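Local coordinates for beta-glucosidase (Pseudoalteromonas sp., PDB 3F95), which is the extra C-terminal beta-sandwich domain of an exo-1,3/1,4-beta-glucanase, an enzyme probably with beta-glucosidase activity, at residues 43-48 and 59-65. Numbering follows the deposited sequence.
Sequences QSLLMQ and RGFNWRA
Leu45 and Trp63 form a non-hydrogen-bonded antiparallel pair, their side chains side by side and sent the same way, off the buried side of a beta hairpin. The leucine brings one methyl, CD1, over the indole face, 3.7 Å from the centroid of the five-membered ring and 17° off its normal: a CH-pi contact centred on the ring system. It can get there because CG lies anti to the backbone N (chi1 178°), which carries the branch toward the neighbouring strand. Two residues along, Met47 repeats the scheme against Phe61 with a different geometry. Its extended chain (chi1 175°, chi2 nearly the same) lays CB, CG and SD along Phe61 CE1, with CG 3.3 Å from that atom, and SD meets the ring obliquely, 4.4 Å from the centroid, as a Met-aromatic contact. The bend at chi3 then turns CE to the edge of the Arg59 guanidinium, near its plane. That sulfur also touches the aliphatic part of Arg59, with SD 3.8 Å from CD, while the guanidinium bonds elsewhere, to Gly34 O and Glu56 O.

Alternating with these pairs, Leu46 with Asn62 and Gln48 with Gly60 exchange reciprocal backbone hydrogen bonds. Just before the first strand begins and just after the second ends, Ser44 O takes Arg64 N at 2.8 Å and, weakly, Ala65 N; a water joins Gln43 O to Asn62 O.

The hairpin lies within one sheet of a galactose-binding-like sandwich, between strands 37-38 and 161-171. Its inward face packs on strands 18-24 and 67-73 of the other sheet, where Trp20 meets both Met47 and Phe61. The chemistry follows: apolar and aromatic contacts fill the inward face, Ala67 O satisfies the indole N-H, and Leu46, Gln48 and Asn62 leave on the more exposed face.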
ATOM      1  N   GLN A  43      -3.619  10.047  16.527  1.00 17.48           N
ATOM      2  CA  GLN A  43      -5.018   9.993  16.074  1.00 18.23           C
ATOM      3  C   GLN A  43      -5.230  10.038  14.578  1.00 16.59           C
ATOM      4  O   GLN A  43      -6.259   9.521  14.096  1.00 17.43           O
ATOM      5  CB  GLN A  43      -5.853  11.145  16.674  1.00 18.09           C
ATOM      6  CG  GLN A  43      -6.037  11.078  18.152  1.00 19.88           C
ATOM      7  CD  GLN A  43      -6.592  12.386  18.734  1.00 21.49           C
ATOM      8  OE1 GLN A  43      -7.016  13.289  18.009  1.00 28.72           O
ATOM      9  NE2 GLN A  43      -6.541  12.499  20.045  1.00 26.40           N
ATOM     10  N   SER A  44      -4.327  10.700  13.835  1.00 14.69           N
ATOM     11  CA  SER A  44      -4.610  10.935  12.413  1.00 14.90           C
ATOM     12  C   SER A  44      -4.634   9.643  11.605  1.00 13.96           C
ATOM     13  O   SER A  44      -5.478   9.472  10.720  1.00 13.68           O
ATOM     14  CB  SER A  44      -3.589  11.888  11.759  1.00 14.27           C
ATOM     15  OG  SER A  44      -3.774  13.207  12.225  1.00 16.36           O
ATOM     16  N   LEU A  45      -3.689   8.753  11.904  1.00 13.25           N
ATOM     17  CA  LEU A  45      -3.530   7.501  11.132  1.00 12.69           C
ATOM     18  C   LEU A  45      -3.177   6.405  12.143  1.00 12.64           C
ATOM     19  O   LEU A  45      -2.189   6.527  12.872  1.00 12.54           O
ATOM     20  CB  LEU A  45      -2.445   7.644  10.045  1.00 11.73           C
ATOM     21  CG  LEU A  45      -2.126   6.413   9.177  1.00 13.52           C
ATOM     22  CD1 LEU A  45      -3.413   5.842   8.524  1.00 13.52           C
ATOM     23  CD2 LEU A  45      -1.062   6.750   8.107  1.00 12.46           C
ATOM     24  N   LEU A  46      -4.005   5.350  12.189  1.00 13.33           N
ATOM     25  CA  LEU A  46      -3.833   4.227  13.109  1.00 13.78           C
ATOM     26  C   LEU A  46      -3.763   2.935  12.314  1.00 14.04           C
ATOM     27  O   LEU A  46      -4.476   2.795  11.319  1.00 13.44           O
ATOM     28  CB  LEU A  46      -4.996   4.091  14.092  1.00 16.22           C
ATOM     29  CG  LEU A  46      -5.482   5.232  15.013  1.00 20.30           C
ATOM     30  CD1 LEU A  46      -6.257   4.596  16.203  1.00 23.32           C
ATOM     31  CD2 LEU A  46      -4.374   6.148  15.491  1.00 20.79           C
ATOM     32  N   MET A  47      -2.916   2.025  12.769  1.00 13.11           N
ATOM     33  CA  MET A  47      -2.771   0.705  12.186  1.00 13.71           C
ATOM     34  C   MET A  47      -3.122  -0.370  13.229  1.00 13.35           C
ATOM     35  O   MET A  47      -2.679  -0.292  14.368  1.00 12.51           O
ATOM     36  CB  MET A  47      -1.317   0.504  11.721  1.00 12.88           C
ATOM     37  CG  MET A  47      -1.058  -0.926  11.203  1.00 13.40           C
ATOM     38  SD  MET A  47       0.606  -1.205  10.605  1.00 14.32           S
ATOM     39  CE  MET A  47       1.512  -1.514  12.151  1.00 15.56           C
ATOM     40  N   GLN A  48      -3.926  -1.355  12.816  1.00 13.77           N
ATOM     41  CA  GLN A  48      -4.306  -2.511  13.630  0.50 14.80           C
ATOM     42  C   GLN A  48      -4.060  -3.752  12.777  1.00 13.99           C
ATOM     43  O   GLN A  48      -3.896  -3.643  11.568  1.00 16.09           O
ATOM     44  CB  GLN A  48      -5.803  -2.488  13.912  0.50 14.79           C
ATOM     45  CG  GLN A  48      -6.329  -1.515  14.934  0.50 17.42           C
ATOM     46  CD  GLN A  48      -7.839  -1.677  15.086  0.50 17.63           C
ATOM     47  OE1 GLN A  48      -8.387  -2.756  14.825  0.50 21.28           O
ATOM     48  NE2 GLN A  48      -8.518  -0.611  15.490  0.50 21.09           N
ATOM     49  N   ARG A  59      -3.189  -5.771   7.670  1.00 11.70           N
ATOM     50  CA  ARG A  59      -3.126  -4.592   8.519  1.00 10.78           C
ATOM     51  C   ARG A  59      -4.250  -3.672   8.106  1.00 11.40           C
ATOM     52  O   ARG A  59      -4.424  -3.391   6.911  1.00 11.28           O
ATOM     53  CB  ARG A  59      -1.767  -3.908   8.386  1.00 12.08           C
ATOM     54  CG  ARG A  59      -0.592  -4.753   8.886  1.00 12.67           C
ATOM     55  CD  ARG A  59      -0.501  -4.785  10.422  1.00 15.56           C
ATOM     56  NE  ARG A  59       0.639  -5.622  10.839  1.00 15.25           N
ATOM     57  CZ  ARG A  59       0.618  -6.953  10.888  1.00 16.01           C
ATOM     58  NH1 ARG A  59      -0.481  -7.627  10.539  1.00 12.83           N
ATOM     59  NH2 ARG A  59       1.712  -7.609  11.291  1.00 17.14           N
ATOM     60  N   GLY A  60      -5.010  -3.198   9.094  1.00 11.46           N
ATOM     61  CA  GLY A  60      -6.079  -2.240   8.856  1.00 11.25           C
ATOM     62  C   GLY A  60      -5.547  -0.865   9.176  1.00 11.17           C
ATOM     63  O   GLY A  60      -4.803  -0.705  10.159  1.00 12.14           O
ATOM     64  N   PHE A  61      -5.911   0.106   8.354  1.00 11.76           N
ATOM     65  CA  PHE A  61      -5.482   1.490   8.525  1.00 11.70           C
ATOM     66  C   PHE A  61      -6.698   2.413   8.527  1.00 12.65           C
ATOM     67  O   PHE A  61      -7.549   2.322   7.629  1.00 13.27           O
ATOM     68  CB  PHE A  61      -4.502   1.854   7.409  1.00 11.67           C
ATOM     69  CG  PHE A  61      -3.246   1.001   7.400  1.00 12.10           C
ATOM     70  CD1 PHE A  61      -2.165   1.316   8.214  1.00 10.20           C
ATOM     71  CD2 PHE A  61      -3.140  -0.102   6.546  1.00 13.62           C
ATOM     72  CE1 PHE A  61      -1.002   0.549   8.202  1.00 12.88           C
ATOM     73  CE2 PHE A  61      -1.980  -0.893   6.507  1.00 13.96           C
ATOM     74  CZ  PHE A  61      -0.906  -0.581   7.359  1.00 12.65           C
ATOM     75  N   ASN A  62      -6.774   3.320   9.506  1.00 12.96           N
ATOM     76  CA  ASN A  62      -7.891   4.268   9.604  0.50 12.33           C
ATOM     77  C   ASN A  62      -7.313   5.677   9.574  1.00 12.97           C
ATOM     78  O   ASN A  62      -6.455   5.986  10.414  1.00 13.84           O
ATOM     79  CB  ASN A  62      -8.648   4.073  10.922  0.50 12.37           C
ATOM     80  CG  ASN A  62      -9.370   2.738  11.007  0.50 16.59           C
ATOM     81  OD1 ASN A  62      -9.938   2.258  10.027  0.50 23.44           O
ATOM     82  ND2 ASN A  62      -9.359   2.140  12.193  0.50 21.07           N
ATOM     83  N   TRP A  63      -7.715   6.487   8.591  1.00 14.11           N
ATOM     84  CA  TRP A  63      -7.340   7.905   8.498  1.00 13.02           C
ATOM     85  C   TRP A  63      -8.488   8.727   9.085  1.00 14.81           C
ATOM     86  O   TRP A  63      -9.658   8.588   8.654  1.00 13.72           O
ATOM     87  CB  TRP A  63      -7.236   8.339   7.051  1.00 13.70           C
ATOM     88  CG  TRP A  63      -5.987   7.975   6.310  1.00 13.18           C
ATOM     89  CD1 TRP A  63      -4.977   8.823   5.977  1.00 13.87           C
ATOM     90  CD2 TRP A  63      -5.618   6.680   5.796  1.00 11.21           C
ATOM     91  NE1 TRP A  63      -4.013   8.150   5.283  1.00 12.95           N
ATOM     92  CE2 TRP A  63      -4.379   6.835   5.151  1.00 13.41           C
ATOM     93  CE3 TRP A  63      -6.242   5.416   5.783  1.00 13.82           C
ATOM     94  CZ2 TRP A  63      -3.728   5.776   4.493  1.00 13.50           C
ATOM     95  CZ3 TRP A  63      -5.578   4.332   5.153  1.00 10.85           C
ATOM     96  CH2 TRP A  63      -4.340   4.530   4.520  1.00 12.50           C
ATOM     97  N   ARG A  64      -8.155   9.597  10.034  1.00 15.24           N
ATOM     98  CA  ARG A  64      -9.103  10.587  10.546  1.00 16.91           C
ATOM     99  C   ARG A  64      -8.683  12.015  10.244  1.00 16.55           C
ATOM    100  O   ARG A  64      -9.481  12.945  10.439  1.00 18.35           O
ATOM    101  CB  ARG A  64      -9.318  10.395  12.049  1.00 17.17           C
ATOM    102  CG  ARG A  64      -9.995   9.077  12.356  1.00 20.60           C
ATOM    103  CD  ARG A  64     -10.107   8.903  13.834  1.00 25.24           C
ATOM    104  NE  ARG A  64     -11.081   9.850  14.350  1.00 30.45           N
ATOM    105  CZ  ARG A  64     -10.933  10.519  15.488  1.00 32.54           C
ATOM    106  NH1 ARG A  64      -9.837  10.338  16.228  1.00 32.82           N
ATOM    107  NH2 ARG A  64     -11.878  11.369  15.875  1.00 32.71           N
ATOM    108  N   ALA A  65      -7.449  12.197   9.773  1.00 16.23           N
ATOM    109  CA  ALA A  65      -6.988  13.476   9.246  1.00 16.42           C
ATOM    110  C   ALA A  65      -5.887  13.219   8.233  1.00 16.15           C
ATOM    111  O   ALA A  65      -5.422  12.089   8.110  1.00 16.10           O
ATOM    112  CB  ALA A  65      -6.479  14.412  10.371  1.00 16.57           C
TER
HETATM  113  O   HOH W   1      -7.058   7.339  12.778  1.00 23.64           O
HETATM  114  O   HOH W   2      -8.198   8.123  16.378  1.00 44.57           O